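Local coordinates for protein AggB (Escherichia coli, PDB 4PHX) that serves as the minor subunit, an Ig-like beta sandwich, of aggregative adherence fimbriae type I and probably takes part in cell adhesion, at residues 24-29 with 33-38; 37-42 with 48-53; 71-76 with 80-85; 93-98 with 108-113. All blocks are in the same frame, centred on the assembly; numbering follows the deposited sequence.

Contact 1: 24-29 with 33-38; sequences GRIACR and DGFHIW
Ile26 and Cys28 meet Phe35 and Ile37 across the core of an Ig-like beta sandwich. Strands 20-27 and 34-39 belong to different sheets; over these segments their axes come no closer than 8.9 Å, at 135°, so side chains rather than backbone ladders make the contact. The apolar part is a fork. Both branches of Ile26, CG1 and CG2, lie 3.9 Å from CD2 of Phe35, as the two side chains run alongside each other, pointing opposite ways. With CG1 anti to the backbone N (chi1 167°), the longer branch runs on along the core, and its CD1 ends 4.1 Å from CG2 of Ile37. A carbonyl also approaches the ring: Ile26 O comes obliquely to 3.5 Å from CE2 of Phe35. The sulfur-aromatic contact completes the set. Cys28 SG sits 4.3 Å from the centroid of the Phe35 ring, 61° off its normal, while forming the disulfide with Cys116 on strand 107-117, the neighbour of strand 34-39. The disulfide therefore ties the two sheets together, right beside this phenylalanine. His32 meets the same ring edge-to-face, and a classic beta bulge, with Asp33 and Gly34 both facing Leu117, lies just before Phe35. The sulfur sits against one ring bond: Cys28 SG is 3.2 Å from CE2 of Phe35 and 3.5 Å from CD2.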
loop_
_atom_site.group_PDB
_atom_site.type_symbol
_atom_site.label_atom_id
_atom_site.label_comp_id
_atom_site.label_asym_id
_atom_site.label_seq_id
_atom_site.Cartn_x
_atom_site.Cartn_y
_atom_site.Cartn_z
ATOM N N GLY B 24 -26.406 -3.289 -8.654
ATOM C CA GLY B 24 -27.733 -2.917 -9.063
ATOM C C GLY B 24 -27.798 -2.291 -10.435
ATOM O O GLY B 24 -26.784 -1.815 -10.969
ATOM N N ARG B 25 -29.011 -2.298 -11.005
ATOM C CA ARG B 25 -29.291 -1.572 -12.232
ATOM C C ARG B 25 -30.399 -0.563 -11.968
ATOM O O ARG B 25 -31.312 -0.853 -11.205
ATOM C CB ARG B 25 -29.711 -2.535 -13.346
ATOM C CG ARG B 25 -30.143 -1.819 -14.618
ATOM C CD ARG B 25 -30.668 -2.784 -15.667
ATOM N NE ARG B 25 -31.717 -3.616 -15.098
ATOM C CZ ARG B 25 -31.976 -4.851 -15.490
ATOM N NH1 ARG B 25 -31.256 -5.407 -16.470
ATOM N NH2 ARG B 25 -32.942 -5.528 -14.885
ATOM N N ILE B 26 -30.316 0.618 -12.582
ATOM C CA ILE B 26 -31.437 1.555 -12.610
ATOM C C ILE B 26 -31.805 1.853 -14.077
ATOM O O ILE B 26 -31.022 2.437 -14.827
ATOM C CB ILE B 26 -31.147 2.851 -11.787
ATOM C CG1 ILE B 26 -32.172 3.938 -12.092
ATOM C CG2 ILE B 26 -29.725 3.362 -12.022
ATOM C CD1 ILE B 26 -32.538 4.776 -10.878
ATOM N N ALA B 27 -32.979 1.389 -14.488
ATOM C CA ALA B 27 -33.449 1.563 -15.855
ATOM C C ALA B 27 -34.316 2.806 -15.943
ATOM O O ALA B 27 -35.089 3.097 -15.036
ATOM C CB ALA B 27 -34.231 0.356 -16.303
ATOM N N CYS B 28 -34.170 3.548 -17.030
ATOM C CA CYS B 28 -35.011 4.698 -17.271
ATOM C C CYS B 28 -35.606 4.637 -18.673
ATOM O O CYS B 28 -34.937 4.992 -19.632
ATOM C CB CYS B 28 -34.189 5.965 -17.105
ATOM S SG CYS B 28 -33.632 6.190 -15.408
ATOM N N ARG B 29 -36.846 4.176 -18.791
ATOM C CA ARG B 29 -37.518 4.136 -20.091
ATOM C C ARG B 29 -37.602 5.528 -20.724
ATOM O O ARG B 29 -36.888 5.834 -21.672
ATOM C CB ARG B 29 -38.924 3.540 -19.964
ATOM C CG ARG B 29 -38.954 2.061 -19.594
ATOM C CD ARG B 29 -37.978 1.212 -20.431
ATOM N NE ARG B 29 -38.139 -0.216 -20.147
ATOM C CZ ARG B 29 -37.331 -1.181 -20.583
ATOM N NH1 ARG B 29 -36.270 -0.897 -21.333
ATOM N NH2 ARG B 29 -37.584 -2.443 -20.258
ATOM N N ASP B 33 -32.061 13.039 -18.384
ATOM C CA ASP B 33 -30.697 13.503 -18.538
ATOM C C ASP B 33 -29.769 13.066 -17.405
ATOM O O ASP B 33 -28.656 13.585 -17.270
ATOM C CB ASP B 33 -30.664 15.025 -18.694
ATOM C CG ASP B 33 -31.064 15.473 -20.073
ATOM O OD1 ASP B 33 -30.182 15.577 -20.953
ATOM O OD2 ASP B 33 -32.263 15.731 -20.276
ATOM N N GLY B 34 -30.213 12.114 -16.594
ATOM C CA GLY B 34 -29.378 11.670 -15.494
ATOM C C GLY B 34 -29.977 10.628 -14.575
ATOM O O GLY B 34 -31.133 10.240 -14.748
ATOM N N PHE B 35 -29.168 10.155 -13.626
ATOM C CA PHE B 35 -29.575 9.145 -12.648
ATOM C C PHE B 35 -29.117 9.560 -11.250
ATOM O O PHE B 35 -28.086 10.202 -11.077
ATOM C CB PHE B 35 -28.963 7.772 -12.911
ATOM C CG PHE B 35 -29.201 7.208 -14.285
ATOM C CD1 PHE B 35 -28.315 7.469 -15.321
ATOM C CD2 PHE B 35 -30.247 6.331 -14.518
ATOM C CE1 PHE B 35 -28.512 6.902 -16.586
ATOM C CE2 PHE B 35 -30.438 5.760 -15.768
ATOM C CZ PHE B 35 -29.577 6.046 -16.796
ATOM N N HIS B 36 -29.842 9.076 -10.258
ATOM C CA HIS B 36 -29.863 9.633 -8.924
ATOM C C HIS B 36 -30.264 8.459 -8.064
ATOM O O HIS B 36 -31.379 7.950 -8.220
ATOM C CB HIS B 36 -31.006 10.625 -8.989
ATOM C CG HIS B 36 -31.312 11.333 -7.718
ATOM N ND1 HIS B 36 -32.572 11.815 -7.445
ATOM C CD2 HIS B 36 -30.529 11.696 -6.676
ATOM C CE1 HIS B 36 -32.556 12.436 -6.279
ATOM N NE2 HIS B 36 -31.331 12.373 -5.790
ATOM N N ILE B 37 -29.376 7.989 -7.196
ATOM C CA ILE B 37 -29.712 6.881 -6.293
ATOM C C ILE B 37 -29.253 7.140 -4.877
ATOM O O ILE B 37 -28.357 7.944 -4.660
ATOM C CB ILE B 37 -29.071 5.530 -6.728
ATOM C CG1 ILE B 37 -27.554 5.617 -6.690
ATOM C CG2 ILE B 37 -29.533 5.118 -8.093
ATOM C CD1 ILE B 37 -26.846 4.525 -7.510
ATOM N N TRP B 38 -29.843 6.435 -3.914
ATOM C CA TRP B 38 -29.356 6.480 -2.546
ATOM C C TRP B 38 -29.800 5.241 -1.800
ATOM O O TRP B 38 -30.628 4.475 -2.308
ATOM C CB TRP B 38 -29.825 7.748 -1.820
ATOM C CG TRP B 38 -31.303 7.918 -1.763
ATOM C CD1 TRP B 38 -32.131 7.585 -0.723
ATOM C CD2 TRP B 38 -32.151 8.470 -2.785
ATOM N NE1 TRP B 38 -33.434 7.895 -1.040
ATOM C CE2 TRP B 38 -33.472 8.438 -2.299
ATOM C CE3 TRP B 38 -31.918 8.979 -4.066
ATOM C CZ2 TRP B 38 -34.550 8.905 -3.038
ATOM C CZ3 TRP B 38 -32.989 9.443 -4.804
ATOM C CH2 TRP B 38 -34.293 9.402 -4.293
#

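Contact 2: 37-42 with 48-53; sequences IWINAS and GHYIVQ
The Tyr50 ring lies with one face on Ile39, whose CB stands 3.6 Å from the ring centroid and only 8° off the normal, a CH-pi contact. CG1 and CD1 of Ile39 extend the cover toward the CE2 side. At the ring edge are two carbonyls: Ala41 O, in the ring plane 3.5 Å from Tyr50 CD1, and Ser42 O, near that plane. Tyr50 CG is anti to its carbonyl carbon (chi1 -53°), which carries the ring back over the end of strand 34-39, and its OH accepts a hydrogen bond from Ile39 N at 3.1 Å, nearly straight at 165°. CB of Trp38 packs against the same hydroxyl oxygen at 3.4 Å. Farther along, Ile51 N donates a hydrogen bond to Ser42 O at 3.1 Å, almost head-on to the carbonyl. Between these two bonds the chain bends through an inverse gamma turn centred on Asn40, whose ND2 bonds to Ser111 and Ser113. Strand 34-39 ends at this point, and the chain crosses to strand 49-53 of the other sheet. A tyrosine hydroxyl thus takes the place of a strand carbonyl as acceptor for the N-H of buried Ile39.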
loop_
_atom_site.group_PDB
_atom_site.type_symbol
_atom_site.label_atom_id
_atom_site.label_comp_id
_atom_site.label_asym_id
_atom_site.label_seq_id
_atom_site.Cartn_x
_atom_site.Cartn_y
_atom_site.Cartn_z
ATOM N N ILE B 37 -29.376 7.989 -7.196
ATOM C CA ILE B 37 -29.712 6.881 -6.293
ATOM C C ILE B 37 -29.253 7.140 -4.877
ATOM O O ILE B 37 -28.357 7.944 -4.660
ATOM C CB ILE B 37 -29.071 5.530 -6.728
ATOM C CG1 ILE B 37 -27.554 5.617 -6.690
ATOM C CG2 ILE B 37 -29.533 5.118 -8.093
ATOM C CD1 ILE B 37 -26.846 4.525 -7.510
ATOM N N TRP B 38 -29.843 6.435 -3.914
ATOM C CA TRP B 38 -29.356 6.480 -2.546
ATOM C C TRP B 38 -29.800 5.241 -1.800
ATOM O O TRP B 38 -30.628 4.475 -2.308
ATOM C CB TRP B 38 -29.825 7.748 -1.820
ATOM C CG TRP B 38 -31.303 7.918 -1.763
ATOM C CD1 TRP B 38 -32.131 7.585 -0.723
ATOM C CD2 TRP B 38 -32.151 8.470 -2.785
ATOM N NE1 TRP B 38 -33.434 7.895 -1.040
ATOM C CE2 TRP B 38 -33.472 8.438 -2.299
ATOM C CE3 TRP B 38 -31.918 8.979 -4.066
ATOM C CZ2 TRP B 38 -34.550 8.905 -3.038
ATOM C CZ3 TRP B 38 -32.989 9.443 -4.804
ATOM C CH2 TRP B 38 -34.293 9.402 -4.293
ATOM N N ILE B 39 -29.246 5.023 -0.609
ATOM C CA ILE B 39 -29.741 3.940 0.224
ATOM C C ILE B 39 -30.611 4.522 1.319
ATOM O O ILE B 39 -30.262 5.558 1.893
ATOM C CB ILE B 39 -28.609 3.178 0.895
ATOM C CG1 ILE B 39 -27.692 2.541 -0.162
ATOM C CG2 ILE B 39 -29.177 2.146 1.907
ATOM C CD1 ILE B 39 -26.612 1.680 0.428
ATOM N N ASN B 40 -31.732 3.872 1.632
ATOM C CA ASN B 40 -32.534 4.313 2.792
ATOM C C ASN B 40 -32.054 3.712 4.105
ATOM O O ASN B 40 -32.561 2.688 4.566
ATOM C CB ASN B 40 -34.011 4.020 2.602
ATOM C CG ASN B 40 -34.534 4.584 1.324
ATOM O OD1 ASN B 40 -34.574 5.798 1.142
ATOM N ND2 ASN B 40 -34.924 3.707 0.416
ATOM N N ALA B 41 -31.044 4.344 4.680
ATOM C CA ALA B 41 -30.462 3.895 5.932
ATOM C C ALA B 41 -29.753 5.094 6.536
ATOM O O ALA B 41 -29.565 6.108 5.861
ATOM C CB ALA B 41 -29.506 2.777 5.685
ATOM N N SER B 42 -29.383 4.989 7.804
ATOM C CA SER B 42 -28.598 6.027 8.474
ATOM C C SER B 42 -27.324 6.404 7.714
ATOM O O SER B 42 -26.463 5.547 7.461
ATOM C CB SER B 42 -28.211 5.546 9.870
ATOM O OG SER B 42 -29.296 4.858 10.466
ATOM N N GLY B 48 -22.669 9.512 -0.285
ATOM C CA GLY B 48 -23.664 8.676 0.341
ATOM C C GLY B 48 -22.976 7.424 0.857
ATOM O O GLY B 48 -22.816 6.419 0.141
ATOM N N HIS B 49 -22.553 7.520 2.118
ATOM C CA HIS B 49 -21.967 6.432 2.881
ATOM C C HIS B 49 -22.871 6.147 4.081
ATOM O O HIS B 49 -23.345 7.070 4.747
ATOM C CB HIS B 49 -20.572 6.820 3.376
ATOM C CG HIS B 49 -19.581 7.040 2.280
ATOM N ND1 HIS B 49 -18.358 6.405 2.250
ATOM C CD2 HIS B 49 -19.632 7.822 1.174
ATOM C CE1 HIS B 49 -17.697 6.784 1.170
ATOM N NE2 HIS B 49 -18.445 7.649 0.504
ATOM N N TYR B 50 -23.074 4.872 4.379
ATOM C CA TYR B 50 -24.123 4.481 5.298
ATOM C C TYR B 50 -23.665 3.408 6.266
ATOM O O TYR B 50 -22.678 2.725 6.018
ATOM C CB TYR B 50 -25.303 3.917 4.500
ATOM C CG TYR B 50 -25.832 4.806 3.398
ATOM C CD1 TYR B 50 -26.933 5.641 3.617
ATOM C CD2 TYR B 50 -25.265 4.780 2.123
ATOM C CE1 TYR B 50 -27.440 6.444 2.597
ATOM C CE2 TYR B 50 -25.749 5.573 1.116
ATOM C CZ TYR B 50 -26.834 6.407 1.352
ATOM O OH TYR B 50 -27.318 7.190 0.339
ATOM N N ILE B 51 -24.421 3.240 7.346
ATOM C CA ILE B 51 -24.257 2.108 8.252
ATOM C C ILE B 51 -25.523 1.268 8.227
ATOM O O ILE B 51 -26.621 1.800 8.342
ATOM C CB ILE B 51 -24.031 2.581 9.704
ATOM C CG1 ILE B 51 -22.690 3.304 9.837
ATOM C CG2 ILE B 51 -24.116 1.405 10.662
ATOM C CD1 ILE B 51 -21.585 2.417 10.368
ATOM N N VAL B 52 -25.388 -0.041 8.107
ATOM C CA VAL B 52 -26.565 -0.895 8.035
ATOM C C VAL B 52 -26.612 -1.908 9.168
ATOM O O VAL B 52 -25.626 -2.587 9.440
ATOM C CB VAL B 52 -26.609 -1.664 6.694
ATOM C CG1 VAL B 52 -27.800 -2.604 6.649
ATOM C CG2 VAL B 52 -26.654 -0.694 5.544
ATOM N N GLN B 53 -27.779 -2.026 9.795
ATOM C CA GLN B 53 -27.996 -2.919 10.926
ATOM C C GLN B 53 -28.130 -4.368 10.509
ATOM O O GLN B 53 -28.857 -4.688 9.572
ATOM C CB GLN B 53 -29.275 -2.527 11.685
ATOM C CG GLN B 53 -29.146 -1.295 12.556
ATOM C CD GLN B 53 -28.029 -1.424 13.584
ATOM O OE1 GLN B 53 -26.891 -1.022 13.331
ATOM N NE2 GLN B 53 -28.354 -1.978 14.753
#

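Contact 3: 71-76 with 80-85; sequences WSSSLI and RGVYRQ
Trp71 and Arg84 cross at about a right angle at the open end of a beta hairpin, in which 72-76 pairs antiparallel with 80-85 and the second arm bends sharply at Gly81. Arg84 is extended, with CG anti to the backbone N (chi1 179°), which carries it across one face of the indole: CB makes a CH-pi contact 4.1 Å from the centroid of the six-membered ring of Trp71, and CZ a cation-pi contact 4.7 Å from that of the five-membered ring, with NH1 over the face. The guanidinium plane is 61° from the indole. Both N-H groups bond elsewhere, Arg84 NH1 to Gly69 O and Trp71 NE1 to Ile92 O. Ser72 and Tyr83 form a hydrogen-bonded pair, with Tyr83 N to Ser72 O at 2.6 Å. Seen down CA-CB, Ser74 OG falls between the backbone N and the carbonyl carbon (chi1 63°), from where it makes a weak bond to Gly81 O at 3.1 Å. Ser73 and Ser74 also pair in parallel with a strand of the third subunit. Val82 CG2 touches Trp71 CE3 at 4.0 Å.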
loop_
_atom_site.group_PDB
_atom_site.type_symbol
_atom_site.label_atom_id
_atom_site.label_comp_id
_atom_site.label_asym_id
_atom_site.label_seq_id
_atom_site.Cartn_x
_atom_site.Cartn_y
_atom_site.Cartn_z
ATOM N N TRP B 71 -20.053 7.825 -10.534
ATOM C CA TRP B 71 -21.120 8.306 -9.658
ATOM C C TRP B 71 -20.506 9.353 -8.742
ATOM O O TRP B 71 -19.528 9.084 -8.055
ATOM C CB TRP B 71 -21.738 7.155 -8.826
ATOM C CG TRP B 71 -22.478 6.055 -9.621
ATOM C CD1 TRP B 71 -21.962 4.864 -10.055
ATOM C CD2 TRP B 71 -23.850 6.066 -10.046
ATOM N NE1 TRP B 71 -22.918 4.141 -10.722
ATOM C CE2 TRP B 71 -24.081 4.863 -10.747
ATOM C CE3 TRP B 71 -24.902 6.986 -9.918
ATOM C CZ2 TRP B 71 -25.325 4.551 -11.310
ATOM C CZ3 TRP B 71 -26.124 6.682 -10.489
ATOM C CH2 TRP B 71 -26.330 5.468 -11.166
ATOM N N SER B 72 -21.065 10.555 -8.739
ATOM C CA SER B 72 -20.597 11.612 -7.854
ATOM C C SER B 72 -21.637 11.813 -6.769
ATOM O O SER B 72 -22.838 11.647 -7.021
ATOM C CB SER B 72 -20.378 12.921 -8.626
ATOM O OG SER B 72 -19.521 12.717 -9.733
ATOM N N SER B 73 -21.173 12.164 -5.567
ATOM C CA SER B 73 -22.052 12.404 -4.435
ATOM C C SER B 73 -22.969 13.567 -4.777
ATOM O O SER B 73 -22.528 14.520 -5.418
ATOM C CB SER B 73 -21.226 12.725 -3.196
ATOM O OG SER B 73 -20.396 11.640 -2.828
ATOM N N SER B 74 -24.232 13.514 -4.366
ATOM C CA SER B 74 -25.169 14.567 -4.786
ATOM C C SER B 74 -26.229 15.028 -3.769
ATOM O O SER B 74 -26.513 14.348 -2.780
ATOM C CB SER B 74 -25.837 14.207 -6.132
ATOM O OG SER B 74 -26.612 13.031 -6.030
ATOM N N LEU B 75 -26.812 16.193 -4.056
ATOM C CA LEU B 75 -27.777 16.839 -3.189
ATOM C C LEU B 75 -28.802 17.545 -4.070
ATOM O O LEU B 75 -28.642 18.714 -4.425
ATOM C CB LEU B 75 -27.073 17.841 -2.267
ATOM C CG LEU B 75 -27.850 18.550 -1.146
ATOM C CD1 LEU B 75 -28.352 19.931 -1.581
ATOM C CD2 LEU B 75 -28.987 17.679 -0.636
ATOM N N ILE B 76 -29.858 16.825 -4.424
ATOM C CA ILE B 76 -30.806 17.301 -5.416
ATOM C C ILE B 76 -32.223 17.454 -4.841
ATOM O O ILE B 76 -32.945 16.469 -4.683
ATOM C CB ILE B 76 -30.839 16.336 -6.617
ATOM C CG1 ILE B 76 -29.432 16.121 -7.177
ATOM C CG2 ILE B 76 -31.785 16.840 -7.685
ATOM C CD1 ILE B 76 -29.339 14.962 -8.143
ATOM N N ARG B 80 -30.163 13.664 -0.704
ATOM C CA ARG B 80 -28.770 13.230 -0.720
ATOM C C ARG B 80 -28.676 11.867 -1.412
ATOM O O ARG B 80 -29.560 11.024 -1.250
ATOM C CB ARG B 80 -28.210 13.135 0.708
ATOM C CG ARG B 80 -28.203 14.453 1.511
ATOM C CD ARG B 80 -27.822 14.225 2.996
ATOM N NE ARG B 80 -28.918 13.619 3.756
ATOM C CZ ARG B 80 -28.793 13.046 4.952
ATOM N NH1 ARG B 80 -27.613 12.979 5.554
ATOM N NH2 ARG B 80 -29.860 12.526 5.546
ATOM N N GLY B 81 -27.619 11.663 -2.195
ATOM C CA GLY B 81 -27.399 10.406 -2.892
ATOM C C GLY B 81 -26.197 10.520 -3.800
ATOM O O GLY B 81 -25.404 11.438 -3.661
ATOM N N VAL B 82 -26.042 9.595 -4.735
ATOM C CA VAL B 82 -24.996 9.758 -5.734
ATOM C C VAL B 82 -25.660 9.854 -7.102
ATOM O O VAL B 82 -26.755 9.338 -7.290
ATOM C CB VAL B 82 -23.912 8.650 -5.676
ATOM C CG1 VAL B 82 -23.251 8.617 -4.293
ATOM C CG2 VAL B 82 -24.509 7.301 -5.994
ATOM N N TYR B 83 -24.999 10.539 -8.034
ATOM C CA TYR B 83 -25.603 10.926 -9.302
ATOM C C TYR B 83 -24.649 10.681 -10.474
ATOM O O TYR B 83 -23.453 10.450 -10.282
ATOM C CB TYR B 83 -26.030 12.408 -9.276
ATOM C CG TYR B 83 -25.365 13.269 -10.342
ATOM C CD1 TYR B 83 -26.015 13.562 -11.537
ATOM C CD2 TYR B 83 -24.084 13.776 -10.158
ATOM C CE1 TYR B 83 -25.407 14.324 -12.520
ATOM C CE2 TYR B 83 -23.473 14.556 -11.142
ATOM C CZ TYR B 83 -24.140 14.822 -12.317
ATOM O OH TYR B 83 -23.533 15.586 -13.298
ATOM N N ARG B 84 -25.204 10.753 -11.680
ATOM C CA ARG B 84 -24.498 10.478 -12.918
ATOM C C ARG B 84 -25.295 11.128 -14.060
ATOM O O ARG B 84 -26.516 10.951 -14.145
ATOM C CB ARG B 84 -24.474 8.978 -13.094
ATOM C CG ARG B 84 -23.812 8.502 -14.303
ATOM C CD ARG B 84 -23.978 7.013 -14.399
ATOM N NE ARG B 84 -22.907 6.462 -15.216
ATOM C CZ ARG B 84 -21.820 5.884 -14.717
ATOM N NH1 ARG B 84 -21.679 5.750 -13.398
ATOM N NH2 ARG B 84 -20.888 5.415 -15.538
ATOM N N GLN B 85 -24.623 11.904 -14.912
ATOM C CA GLN B 85 -25.280 12.522 -16.064
ATOM C C GLN B 85 -25.422 11.463 -17.119
ATOM O O GLN B 85 -24.695 10.471 -17.091
ATOM C CB GLN B 85 -24.458 13.690 -16.622
ATOM C CG GLN B 85 -25.082 14.439 -17.824
ATOM C CD GLN B 85 -25.848 15.698 -17.422
ATOM O OE1 GLN B 85 -25.292 16.610 -16.801
ATOM N NE2 GLN B 85 -27.132 15.750 -17.776
HETATM O O HOH W 1 -20.957 11.767 -12.282
#

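Contact 4: 93-98 with 108-113; sequences FDIMSD and YIFSVS
Ile95 packs against both Phe110 and Val112, and this is the tight part of the contact. Its CD1 meets CG2 of Val112 tip to tip at 3.7 Å and lies 4.0 Å from CB of Phe110. The other branch, CG2, stands over the centre of the Phe110 ring, 4.2 Å from the centroid and 8° off the normal, in a clean CH-pi contact. The torsion explains the division of labour: with CG1 anti to the carbonyl carbon (chi1 -68°), one branch points at the valine while the other lies over the ring. Packing is slacker toward Phe93, which passes Val112 head to tail with a single near approach, CZ to CG1 of Val112 at 4.2 Å. The neighbouring residues along the strands turn away from this core. Ile109 is exposed and Met96 partly so, whereas buried Asp94 has its charge met by Lys20 and by Arg25 of the second subunit. The strand axes come no closer than 10.6 Å, at 142°, a spacing filled by apolar side chains, as expected between the two sheets of an Ig-like sandwich. Strand 90-97 lies between strands 20-27 and 61-67 in one sheet, and strand 107-117 between 34-39 and 134-141 in the other; Phe110 also packs on Val64 of strand 61-67 and on Ile138 and Leu140 of strand 134-141.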
loop_
_atom_site.group_PDB
_atom_site.type_symbol
_atom_site.label_atom_id
_atom_site.label_comp_id
_atom_site.label_asym_id
_atom_site.label_seq_id
_atom_site.Cartn_x
_atom_site.Cartn_y
_atom_site.Cartn_z
ATOM N N PHE B 93 -24.579 0.297 -10.828
ATOM C CA PHE B 93 -23.948 0.782 -9.589
ATOM C C PHE B 93 -23.702 -0.362 -8.613
ATOM O O PHE B 93 -24.267 -1.443 -8.742
ATOM C CB PHE B 93 -24.830 1.826 -8.899
ATOM C CG PHE B 93 -26.183 1.303 -8.503
ATOM C CD1 PHE B 93 -26.386 0.747 -7.255
ATOM C CD2 PHE B 93 -27.255 1.365 -9.397
ATOM C CE1 PHE B 93 -27.621 0.252 -6.883
ATOM C CE2 PHE B 93 -28.493 0.872 -9.039
ATOM C CZ PHE B 93 -28.681 0.304 -7.765
ATOM N N ASP B 94 -22.879 -0.129 -7.613
ATOM C CA ASP B 94 -22.671 -1.169 -6.616
ATOM C C ASP B 94 -22.922 -0.647 -5.227
ATOM O O ASP B 94 -22.873 0.565 -4.986
ATOM C CB ASP B 94 -21.243 -1.687 -6.666
ATOM C CG ASP B 94 -20.914 -2.361 -7.978
ATOM O OD1 ASP B 94 -21.287 -3.546 -8.158
ATOM O OD2 ASP B 94 -20.244 -1.710 -8.804
ATOM N N ILE B 95 -23.181 -1.575 -4.320
ATOM C CA ILE B 95 -23.116 -1.294 -2.898
ATOM C C ILE B 95 -21.831 -1.916 -2.377
ATOM O O ILE B 95 -21.594 -3.121 -2.514
ATOM C CB ILE B 95 -24.350 -1.811 -2.148
ATOM C CG1 ILE B 95 -25.578 -0.998 -2.583
ATOM C CG2 ILE B 95 -24.152 -1.696 -0.629
ATOM C CD1 ILE B 95 -26.920 -1.578 -2.127
ATOM N N MET B 96 -20.983 -1.075 -1.804
ATOM C CA MET B 96 -19.638 -1.507 -1.471
ATOM C C MET B 96 -19.307 -1.358 0.008
ATOM O O MET B 96 -19.803 -0.453 0.684
ATOM C CB MET B 96 -18.601 -0.753 -2.315
ATOM C CG MET B 96 -18.659 -1.039 -3.798
ATOM S SD MET B 96 -17.709 0.141 -4.774
ATOM C CE MET B 96 -18.446 1.689 -4.344
ATOM N N SER B 97 -18.457 -2.256 0.493
ATOM C CA SER B 97 -17.862 -2.106 1.813
ATOM C C SER B 97 -17.164 -0.756 1.953
ATOM O O SER B 97 -16.331 -0.386 1.124
ATOM C CB SER B 97 -16.850 -3.210 2.076
ATOM O OG SER B 97 -16.299 -3.026 3.348
ATOM N N ASP B 98 -17.521 -0.017 2.998
ATOM C CA ASP B 98 -16.930 1.293 3.223
ATOM C C ASP B 98 -15.734 1.164 4.158
ATOM O O ASP B 98 -15.856 1.364 5.355
ATOM C CB ASP B 98 -17.965 2.264 3.799
ATOM C CG ASP B 98 -17.404 3.663 3.996
ATOM O OD1 ASP B 98 -16.270 3.933 3.537
ATOM O OD2 ASP B 98 -18.104 4.498 4.600
ATOM N N TYR B 108 -28.584 -8.600 6.337
ATOM C CA TYR B 108 -28.582 -7.153 6.236
ATOM C C TYR B 108 -29.488 -6.734 5.085
ATOM O O TYR B 108 -29.338 -7.215 3.953
ATOM C CB TYR B 108 -27.177 -6.620 5.999
ATOM C CG TYR B 108 -26.177 -6.945 7.077
ATOM C CD1 TYR B 108 -25.861 -6.027 8.066
ATOM C CD2 TYR B 108 -25.527 -8.166 7.086
ATOM C CE1 TYR B 108 -24.925 -6.331 9.040
ATOM C CE2 TYR B 108 -24.598 -8.477 8.045
ATOM C CZ TYR B 108 -24.301 -7.566 9.022
ATOM O OH TYR B 108 -23.373 -7.912 9.975
ATOM N N ILE B 109 -30.428 -5.844 5.383
ATOM C CA ILE B 109 -31.356 -5.349 4.378
ATOM C C ILE B 109 -30.880 -4.048 3.746
ATOM O O ILE B 109 -30.787 -3.012 4.398
ATOM C CB ILE B 109 -32.757 -5.132 4.955
ATOM C CG1 ILE B 109 -33.323 -6.445 5.487
ATOM C CG2 ILE B 109 -33.683 -4.596 3.892
ATOM C CD1 ILE B 109 -34.348 -6.242 6.581
ATOM N N PHE B 110 -30.577 -4.106 2.459
ATOM C CA PHE B 110 -30.325 -2.883 1.721
ATOM C C PHE B 110 -31.599 -2.396 1.022
ATOM O O PHE B 110 -32.198 -3.092 0.201
ATOM C CB PHE B 110 -29.206 -3.121 0.726
ATOM C CG PHE B 110 -27.890 -3.464 1.379
ATOM C CD1 PHE B 110 -27.367 -2.658 2.380
ATOM C CD2 PHE B 110 -27.184 -4.592 1.001
ATOM C CE1 PHE B 110 -26.154 -2.965 2.977
ATOM C CE2 PHE B 110 -25.968 -4.907 1.599
ATOM C CZ PHE B 110 -25.455 -4.095 2.588
ATOM N N SER B 111 -32.022 -1.193 1.356
ATOM C CA SER B 111 -33.149 -0.615 0.668
ATOM C C SER B 111 -32.630 0.524 -0.176
ATOM O O SER B 111 -32.099 1.490 0.363
ATOM C CB SER B 111 -34.180 -0.113 1.668
ATOM O OG SER B 111 -35.058 0.784 1.022
ATOM N N VAL B 112 -32.784 0.402 -1.492
ATOM C CA VAL B 112 -32.230 1.354 -2.428
ATOM C C VAL B 112 -33.339 2.113 -3.159
ATOM O O VAL B 112 -34.287 1.514 -3.659
ATOM C CB VAL B 112 -31.371 0.641 -3.481
ATOM C CG1 VAL B 112 -30.768 1.645 -4.432
ATOM C CG2 VAL B 112 -30.272 -0.171 -2.810
ATOM N N SER B 113 -33.217 3.434 -3.203
ATOM C CA SER B 113 -34.098 4.261 -4.013
ATOM C C SER B 113 -33.309 4.959 -5.117
ATOM O O SER B 113 -32.089 5.154 -5.007
ATOM C CB SER B 113 -34.843 5.294 -3.159
ATOM O OG SER B 113 -35.794 4.678 -2.321
#

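Contacts 1 and 4 are two cross-sections of one sandwich core, their centres about 14 Å apart. Ile37 joins them, its CD1 lying 3.4 Å from CG of Phe93. Within the sheets, Gly24 N and Phe93 O come to 2.8 Å, as do Trp38 N and Ser113 O, probable hydrogen bonds of neighbouring strands. Contact 2 takes over strand 34-39 where contact 1 leaves it; its centre is about 17 Å from that of contact 1 but only about 7 Å from that of contact 4. Contact 3 flanks the same strand, with Ile37 O 2.8 Å from Val82 N, and its centre is about 11 Å from that of contact 1.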